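Local structure of hydrazine synthase gamma subunit (5C2V) at the interface of chains B and A. The protein reduces nitric oxide to hydroxylamine, the first half-reaction of hydrazine synthesis, as the di-haem c gamma subunit of the hydrazine synthase complex. Residues are numbered along the deposited sequence; one frame, centred on the assembly and turned at random. Chains: chain A, Hydrazine synthase gamma subunit; chain B, Hydrazine synthase beta subunit.

The interface of chains B and A. Residues chain B 191, 209, 255; chain A 51, 53, 60-62, 65.
The first torsions of B:Asn255 (chi1 -54°) and A:Ser65 (chi1 -62°) set CG of the asparagine and OG of the serine anti to their own carbonyl carbons, beside the backbone N, and the second torsion of B:Asn255 turns its amide toward the serine hydroxyl. Nitrogen ND2 of B:Asn255 donates to OG of A:Ser65 at 2.7 Å. The bond is nearly straight, 170° at the hydrogen, and OG lies almost in the plane of the amide. The other branch of this amide is also used: OG of A:Ser62, placed between its backbone N and carbonyl carbon, gives a hydrogen bond to OD1 of B:Asn255 at 3.1 Å, reaching the oxygen from a position tilted from the carbonyl plane. One asparagine thus bridges two serines.

Within chain A, the backbone N of A:Ser62 donates to OG of A:Ser65 at 3.1 Å, so this hydroxyl receives two N-H groups, one from each subunit. Its own hydrogen can go to OE1 of B:Gln209, but at 3.4 Å from OG this bond is weak. On the beta-propeller side, ND2 of B:Asn191 holds OE1 of B:Gln209 at 2.9 Å, a second-shell link between strands 190-197 and 203-211 that would help fix the glutamine amide.

The patch is small, with 92 Å² hidden in total, and belongs to the beta-gamma interface of the heterotrimer. A:Ser65 is the second X of the haem-binding CXXCH motif that runs from A:Cys63 to A:His67, and A:Ser62 directly precedes it, so the polar cluster ties the beta subunit to the loop carrying haem 1, which appears to be the active-site haem. At its margin, ND2 of B:Asn191 makes a weak bond to the backbone O of A:Ser65 at 3.3 Å.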
loop_
_atom_site.group_PDB
_atom_site.type_symbol
_atom_site.label_atom_id
_atom_site.label_comp_id
_atom_site.label_asym_id
_atom_site.label_seq_id
_atom_site.Cartn_x
_atom_site.Cartn_y
_atom_site.Cartn_z
ATOM N N ASN B 191 -27.762 29.493 -21.195
ATOM C CA ASN B 191 -27.066 30.777 -21.236
ATOM C C ASN B 191 -25.836 30.811 -22.140
ATOM O O ASN B 191 -24.741 31.124 -21.671
ATOM C CB ASN B 191 -26.649 31.201 -19.824
ATOM C CG ASN B 191 -27.813 31.247 -18.858
ATOM O OD1 ASN B 191 -28.934 31.586 -19.235
ATOM N ND2 ASN B 191 -27.552 30.909 -17.599
ATOM N N GLN B 209 -23.372 27.557 -19.357
ATOM C CA GLN B 209 -23.541 26.949 -18.045
ATOM C C GLN B 209 -24.231 25.596 -18.150
ATOM O O GLN B 209 -25.007 25.350 -19.073
ATOM C CB GLN B 209 -24.347 27.866 -17.121
ATOM C CG GLN B 209 -23.560 29.027 -16.543
ATOM C CD GLN B 209 -24.348 29.797 -15.502
ATOM O OE1 GLN B 209 -25.517 30.121 -15.707
ATOM N NE2 GLN B 209 -23.711 30.089 -14.375
ATOM N N ASN B 255 -21.127 32.692 -14.588
ATOM C CA ASN B 255 -21.645 33.265 -15.827
ATOM C C ASN B 255 -20.561 33.718 -16.807
ATOM O O ASN B 255 -20.321 34.915 -16.948
ATOM C CB ASN B 255 -22.564 34.448 -15.506
ATOM C CG ASN B 255 -23.663 34.084 -14.526
ATOM O OD1 ASN B 255 -23.745 34.644 -13.433
ATOM N ND2 ASN B 255 -24.520 33.147 -14.918
ATOM N N ASN A 51 -27.029 40.595 -10.675
ATOM C CA ASN A 51 -26.092 39.952 -11.596
ATOM C C ASN A 51 -24.808 39.405 -10.962
ATOM O O ASN A 51 -24.040 38.708 -11.626
ATOM C CB ASN A 51 -25.720 40.929 -12.713
ATOM C CG ASN A 51 -26.880 41.215 -13.646
ATOM O OD1 ASN A 51 -27.014 40.591 -14.700
ATOM N ND2 ASN A 51 -27.731 42.160 -13.261
ATOM N N ALA A 53 -22.282 37.125 -8.941
ATOM C CA ALA A 53 -22.095 35.768 -8.433
ATOM C C ALA A 53 -21.090 35.689 -7.281
ATOM O O ALA A 53 -20.912 34.630 -6.683
ATOM C CB ALA A 53 -21.665 34.841 -9.559
ATOM N N SER A 60 -20.881 30.020 -7.807
ATOM C CA SER A 60 -21.448 29.121 -8.809
ATOM C C SER A 60 -22.374 29.829 -9.800
ATOM O O SER A 60 -22.245 29.648 -11.011
ATOM C CB SER A 60 -22.204 27.982 -8.120
ATOM O OG SER A 60 -22.750 27.081 -9.067
ATOM N N TYR A 61 -23.308 30.627 -9.290
ATOM C CA TYR A 61 -24.272 31.310 -10.152
ATOM C C TYR A 61 -24.870 32.551 -9.493
ATOM O O TYR A 61 -24.556 32.874 -8.348
ATOM C CB TYR A 61 -25.393 30.348 -10.558
ATOM C CG TYR A 61 -26.121 29.722 -9.389
ATOM C CD1 TYR A 61 -25.657 28.552 -8.802
ATOM C CD2 TYR A 61 -27.276 30.298 -8.875
ATOM C CE1 TYR A 61 -26.317 27.977 -7.734
ATOM C CE2 TYR A 61 -27.944 29.730 -7.807
ATOM C CZ TYR A 61 -27.461 28.570 -7.242
ATOM O OH TYR A 61 -28.122 27.998 -6.180
ATOM N N SER A 62 -25.739 33.235 -10.228
ATOM C CA SER A 62 -26.406 34.430 -9.725
ATOM C C SER A 62 -27.900 34.357 -10.012
ATOM O O SER A 62 -28.389 33.346 -10.517
ATOM C CB SER A 62 -25.807 35.690 -10.355
ATOM O OG SER A 62 -26.052 35.729 -11.750
ATOM N N SER A 65 -28.669 33.897 -13.632
ATOM C CA SER A 65 -28.479 32.579 -14.221
ATOM C C SER A 65 -29.836 31.923 -14.481
ATOM O O SER A 65 -29.964 31.048 -15.339
ATOM C CB SER A 65 -27.615 31.704 -13.315
ATOM O OG SER A 65 -26.325 32.268 -13.155
#